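Local coordinates for protein sphingomyelinase-c (Listeria ivanovii, PDB 1ZWX) that belongs to the endonuclease/exonuclease/phosphatase family and has the DNase I-like fold, at residues M44-L52 against L64-Y72. Residues are numbered along the deposited sequence; the frame is centred on the assembly and turned at random.
Sequences MKNNDVVIL and LLNNLREMY
Two backbone groups of the loop leading into strand 49-55 grip the phenol oxygen of Tyr72. Tyr72 OH donates to Met44 O at 2.5 Å, standing 25° out of the carbonyl plane. Asn47 N donates in turn to Tyr72 OH at 3.1 Å, with an N-H...O angle of 149°. One buried hydroxyl thus ties the carbonyl and the amide of residues three apart, bridging the loop through Lys45 and Asn46. The backbone oxygens of Met44 and Asn47 lie at the ring edge, near its plane, Asn47 O being 3.2 Å from Tyr72 CE1. Over one ring face comes Val50 CG2, 4.2 Å from the centroid of Tyr72 in a CH-pi contact; the valine holds this methyl anti to its carbonyl carbon, with CG1 anti to N. Met71 CB lies over the opposite face, toward the rim. Beyond it the Met71 chain bends at its last torsion (chi3 -65°), with Met71 SD 3.9 Å from Lys45 CG and CE beside Met44 O. In the DNase I-like fold, two mixed sheets packed together and flanked by helices, this contact sets helix 58-67 and the residues that follow, to Tyr72, against strand 49-55, with the neighbouring strand 104-107 adding Val106 against Tyr72 and Leu65. Farther along the strand the contact is wholly aliphatic. Leu52 meets Leu64 tip to tip, CD1 to CD2, whereas the Leu65 and Leu52 side chains run by one another in opposing senses, Leu65 CD2 3.7 Å from Leu52 CD1. Leu68 CD1 lies farther off, 4.2 Å from Leu52 CD1, and Ile38 of helix 31-39 packs on both Leu64 and Met44.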
ATOM      1  N   MET A  44       8.277 -11.479  -1.037  1.00 27.69           N
ATOM      2  CA  MET A  44       7.706 -11.044  -2.310  1.00 27.89           C
ATOM      3  C   MET A  44       7.325 -12.195  -3.241  1.00 28.73           C
ATOM      4  O   MET A  44       6.645 -11.986  -4.234  1.00 28.27           O
ATOM      5  CB  MET A  44       8.631 -10.049  -3.015  1.00 27.66           C
ATOM      6  CG  MET A  44       8.545  -8.656  -2.381  1.00 28.40           C
ATOM      7  SD  MET A  44       6.925  -7.908  -2.746  1.00 28.67           S
ATOM      8  CE  MET A  44       7.179  -6.196  -2.237  1.00 29.18           C
ATOM      9  N   LYS A  45       7.743 -13.402  -2.897  1.00 29.39           N
ATOM     10  CA  LYS A  45       7.395 -14.586  -3.722  1.00 30.41           C
ATOM     11  C   LYS A  45       6.035 -15.163  -3.321  1.00 30.21           C
ATOM     12  O   LYS A  45       5.534 -14.911  -2.221  1.00 29.80           O
ATOM     13  CB  LYS A  45       8.454 -15.675  -3.542  1.00 29.96           C
ATOM     14  CG  LYS A  45       9.869 -15.218  -3.806  1.00 32.71           C
ATOM     15  CD  LYS A  45      10.874 -16.292  -3.398  1.00 35.07           C
ATOM     16  CE  LYS A  45      12.313 -15.857  -3.696  1.00 35.96           C
ATOM     17  NZ  LYS A  45      12.474 -15.187  -5.026  1.00 34.64           N
ATOM     18  N   ASN A  46       5.449 -15.944  -4.226  1.00 30.64           N
ATOM     19  CA  ASN A  46       4.270 -16.754  -3.932  1.00 31.40           C
ATOM     20  C   ASN A  46       2.994 -15.971  -3.590  1.00 30.65           C
ATOM     21  O   ASN A  46       2.151 -16.454  -2.818  1.00 30.70           O
ATOM     22  CB  ASN A  46       4.573 -17.775  -2.834  1.00 32.06           C
ATOM     23  CG  ASN A  46       5.826 -18.574  -3.110  1.00 36.09           C
ATOM     24  OD1 ASN A  46       6.058 -19.033  -4.252  1.00 37.37           O
ATOM     25  ND2 ASN A  46       6.675 -18.721  -2.071  1.00 37.96           N
ATOM     26  N   ASN A  47       2.839 -14.778  -4.170  1.00 29.05           N
ATOM     27  CA  ASN A  47       1.594 -14.019  -4.001  1.00 27.76           C
ATOM     28  C   ASN A  47       0.786 -14.098  -5.270  1.00 26.15           C
ATOM     29  O   ASN A  47       1.361 -14.215  -6.345  1.00 27.39           O
ATOM     30  CB  ASN A  47       1.923 -12.530  -3.682  1.00 25.94           C
ATOM     31  CG  ASN A  47       2.631 -12.375  -2.347  1.00 27.39           C
ATOM     32  OD1 ASN A  47       3.854 -12.095  -2.278  1.00 29.67           O
ATOM     33  ND2 ASN A  47       1.899 -12.601  -1.274  1.00 27.97           N
ATOM     34  N   ASP A  48      -0.529 -13.956  -5.179  1.00 25.03           N
ATOM     35  CA  ASP A  48      -1.324 -13.730  -6.363  1.00 24.64           C
ATOM     36  C   ASP A  48      -1.174 -12.310  -6.867  1.00 23.79           C
ATOM     37  O   ASP A  48      -1.125 -12.060  -8.068  1.00 23.44           O
ATOM     38  CB  ASP A  48      -2.791 -14.068  -6.069  1.00 24.81           C
ATOM     39  CG  ASP A  48      -2.978 -15.556  -5.807  1.00 27.04           C
ATOM     40  OD1 ASP A  48      -2.817 -16.338  -6.764  1.00 32.46           O
ATOM     41  OD2 ASP A  48      -3.187 -15.941  -4.652  1.00 28.00           O
ATOM     42  N   VAL A  49      -1.127 -11.366  -5.917  1.00 24.17           N
ATOM     43  CA  VAL A  49      -1.171  -9.932  -6.216  1.00 22.50           C
ATOM     44  C   VAL A  49      -0.280  -9.237  -5.169  1.00 21.83           C
ATOM     45  O   VAL A  49      -0.199  -9.668  -3.994  1.00 21.77           O
ATOM     46  CB  VAL A  49      -2.649  -9.363  -6.158  1.00 23.60           C
ATOM     47  CG1 VAL A  49      -2.658  -7.834  -6.204  1.00 23.17           C
ATOM     48  CG2 VAL A  49      -3.512  -9.908  -7.316  1.00 24.33           C
ATOM     49  N   VAL A  50       0.427  -8.195  -5.601  1.00 20.99           N
ATOM     50  CA  VAL A  50       1.239  -7.395  -4.662  1.00 20.90           C
ATOM     51  C   VAL A  50       0.827  -5.947  -4.823  1.00 19.58           C
ATOM     52  O   VAL A  50       0.701  -5.438  -5.949  1.00 20.35           O
ATOM     53  CB  VAL A  50       2.772  -7.502  -4.931  1.00 20.98           C
ATOM     54  CG1 VAL A  50       3.553  -6.437  -4.081  1.00 23.08           C
ATOM     55  CG2 VAL A  50       3.305  -8.892  -4.572  1.00 21.57           C
ATOM     56  N   ILE A  51       0.589  -5.280  -3.690  1.00 20.03           N
ATOM     57  CA  ILE A  51       0.217  -3.849  -3.697  1.00 19.58           C
ATOM     58  C   ILE A  51       1.422  -3.081  -3.192  1.00 19.65           C
ATOM     59  O   ILE A  51       1.963  -3.429  -2.164  1.00 20.03           O
ATOM     60  CB  ILE A  51      -0.979  -3.562  -2.743  1.00 19.89           C
ATOM     61  CG1 ILE A  51      -2.241  -4.282  -3.250  1.00 21.55           C
ATOM     62  CG2 ILE A  51      -1.187  -2.004  -2.587  1.00 19.66           C
ATOM     63  CD1 ILE A  51      -3.440  -4.213  -2.228  1.00 20.57           C
ATOM     64  N   LEU A  52       1.860  -2.067  -3.945  1.00 19.84           N
ATOM     65  CA  LEU A  52       2.989  -1.244  -3.493  1.00 19.94           C
ATOM     66  C   LEU A  52       2.516   0.162  -3.133  1.00 18.24           C
ATOM     67  O   LEU A  52       1.621   0.679  -3.780  1.00 18.69           O
ATOM     68  CB  LEU A  52       4.017  -1.121  -4.613  1.00 19.95           C
ATOM     69  CG  LEU A  52       4.573  -2.446  -5.119  1.00 21.43           C
ATOM     70  CD1 LEU A  52       5.505  -2.137  -6.290  1.00 26.64           C
ATOM     71  CD2 LEU A  52       5.328  -3.187  -4.010  1.00 22.68           C
ATOM     72  N   LEU A  64      12.245  -1.310  -9.231  1.00 24.90           N
ATOM     73  CA  LEU A  64      11.522  -2.308  -8.447  1.00 24.77           C
ATOM     74  C   LEU A  64      10.479  -3.022  -9.321  1.00 24.31           C
ATOM     75  O   LEU A  64      10.397  -4.248  -9.312  1.00 24.90           O
ATOM     76  CB  LEU A  64      10.842  -1.658  -7.231  1.00 23.83           C
ATOM     77  CG  LEU A  64       9.907  -2.552  -6.426  1.00 23.54           C
ATOM     78  CD1 LEU A  64      10.582  -3.817  -5.899  1.00 21.72           C
ATOM     79  CD2 LEU A  64       9.338  -1.725  -5.291  1.00 24.19           C
ATOM     80  N   LEU A  65       9.695  -2.251 -10.056  1.00 24.66           N
ATOM     81  CA  LEU A  65       8.625  -2.806 -10.868  1.00 25.20           C
ATOM     82  C   LEU A  65       9.233  -3.701 -11.953  1.00 26.23           C
ATOM     83  O   LEU A  65       8.731  -4.771 -12.263  1.00 24.61           O
ATOM     84  CB  LEU A  65       7.806  -1.681 -11.485  1.00 24.47           C
ATOM     85  CG  LEU A  65       6.933  -0.979 -10.409  1.00 24.60           C
ATOM     86  CD1 LEU A  65       6.377   0.266 -10.988  1.00 24.15           C
ATOM     87  CD2 LEU A  65       5.838  -1.953  -9.983  1.00 26.04           C
ATOM     88  N   ASN A  66      10.366  -3.268 -12.483  1.00 27.55           N
ATOM     89  CA  ASN A  66      11.109  -4.108 -13.420  1.00 29.22           C
ATOM     90  C   ASN A  66      11.643  -5.414 -12.869  1.00 28.57           C
ATOM     91  O   ASN A  66      11.484  -6.473 -13.504  1.00 28.60           O
ATOM     92  CB  ASN A  66      12.191  -3.298 -14.108  1.00 30.40           C
ATOM     93  CG  ASN A  66      11.848  -3.050 -15.516  1.00 36.25           C
ATOM     94  OD1 ASN A  66      11.238  -2.038 -15.866  1.00 42.54           O
ATOM     95  ND2 ASN A  66      12.158  -4.030 -16.350  1.00 40.74           N
ATOM     96  N   ASN A  67      12.245  -5.346 -11.689  1.00 27.61           N
ATOM     97  CA  ASN A  67      12.697  -6.515 -10.964  1.00 28.12           C
ATOM     98  C   ASN A  67      11.569  -7.501 -10.674  1.00 28.49           C
ATOM     99  O   ASN A  67      11.823  -8.694 -10.461  1.00 28.08           O
ATOM    100  CB  ASN A  67      13.300  -6.122  -9.612  1.00 27.82           C
ATOM    101  CG  ASN A  67      14.639  -5.382  -9.733  1.00 29.87           C
ATOM    102  OD1 ASN A  67      15.219  -5.325 -10.797  1.00 28.29           O
ATOM    103  ND2 ASN A  67      15.110  -4.791  -8.618  1.00 30.55           N
ATOM    104  N   LEU A  68      10.338  -6.983 -10.599  1.00 28.67           N
ATOM    105  CA  LEU A  68       9.183  -7.793 -10.180  1.00 28.73           C
ATOM    106  C   LEU A  68       8.471  -8.454 -11.358  1.00 29.18           C
ATOM    107  O   LEU A  68       7.554  -9.272 -11.159  1.00 28.50           O
ATOM    108  CB  LEU A  68       8.176  -6.924  -9.384  1.00 28.25           C
ATOM    109  CG  LEU A  68       8.562  -6.577  -7.932  1.00 25.69           C
ATOM    110  CD1 LEU A  68       7.549  -5.609  -7.333  1.00 25.58           C
ATOM    111  CD2 LEU A  68       8.705  -7.831  -7.061  1.00 24.86           C
ATOM    112  N   ARG A  69       8.879  -8.083 -12.572  1.00 30.18           N
ATOM    113  CA  ARG A  69       8.254  -8.551 -13.810  1.00 32.11           C
ATOM    114  C   ARG A  69       8.288 -10.067 -13.994  1.00 32.42           C
ATOM    115  O   ARG A  69       7.344 -10.644 -14.540  1.00 32.47           O
ATOM    116  CB  ARG A  69       8.912  -7.918 -15.030  1.00 31.78           C
ATOM    117  CG  ARG A  69       8.484  -6.543 -15.355  1.00 35.99           C
ATOM    118  CD  ARG A  69       7.150  -6.500 -16.069  1.00 40.19           C
ATOM    119  NE  ARG A  69       6.856  -5.120 -16.470  1.00 44.78           N
ATOM    120  CZ  ARG A  69       5.658  -4.661 -16.828  1.00 47.02           C
ATOM    121  NH1 ARG A  69       4.591  -5.460 -16.842  1.00 48.72           N
ATOM    122  NH2 ARG A  69       5.520  -3.386 -17.165  1.00 47.78           N
ATOM    123  N   GLU A  70       9.373 -10.697 -13.558  1.00 33.12           N
ATOM    124  CA  GLU A  70       9.515 -12.139 -13.706  1.00 33.63           C
ATOM    125  C   GLU A  70       8.382 -12.855 -12.977  1.00 33.70           C
ATOM    126  O   GLU A  70       7.685 -13.686 -13.562  1.00 33.06           O
ATOM    127  CB  GLU A  70      10.888 -12.602 -13.188  1.00 34.44           C
ATOM    128  CG  GLU A  70      10.978 -14.065 -12.771  0.50 35.62           C
ATOM    129  CD  GLU A  70      11.361 -14.992 -13.903  0.50 37.76           C
ATOM    130  OE1 GLU A  70      11.018 -14.699 -15.070  0.50 39.65           O
ATOM    131  OE2 GLU A  70      12.006 -16.026 -13.619  0.50 38.54           O
ATOM    132  N   MET A  71       8.200 -12.510 -11.707  1.00 33.08           N
ATOM    133  CA  MET A  71       7.197 -13.138 -10.875  1.00 33.57           C
ATOM    134  C   MET A  71       5.816 -12.561 -11.161  1.00 31.93           C
ATOM    135  O   MET A  71       4.831 -13.285 -11.108  1.00 31.67           O
ATOM    136  CB  MET A  71       7.542 -12.952  -9.406  1.00 34.05           C
ATOM    137  CG  MET A  71       8.842 -13.623  -8.974  1.00 35.09           C
ATOM    138  SD  MET A  71       9.074 -13.491  -7.202  1.00 38.10           S
ATOM    139  CE  MET A  71       9.239 -11.698  -7.036  1.00 35.35           C
ATOM    140  N   TYR A  72       5.748 -11.260 -11.465  1.00 30.22           N
ATOM    141  CA  TYR A  72       4.481 -10.558 -11.607  1.00 28.66           C
ATOM    142  C   TYR A  72       4.452  -9.737 -12.889  1.00 28.13           C
ATOM    143  O   TYR A  72       4.568  -8.514 -12.830  1.00 27.10           O
ATOM    144  CB  TYR A  72       4.203  -9.660 -10.369  1.00 27.70           C
ATOM    145  CG  TYR A  72       4.310 -10.418  -9.070  1.00 26.67           C
ATOM    146  CD1 TYR A  72       3.317 -11.332  -8.688  1.00 25.20           C
ATOM    147  CD2 TYR A  72       5.423 -10.265  -8.238  1.00 22.67           C
ATOM    148  CE1 TYR A  72       3.423 -12.051  -7.525  1.00 26.06           C
ATOM    149  CE2 TYR A  72       5.544 -10.992  -7.068  1.00 23.06           C
ATOM    150  CZ  TYR A  72       4.526 -11.891  -6.723  1.00 26.59           C
ATOM    151  OH  TYR A  72       4.608 -12.614  -5.572  1.00 27.06           O
TER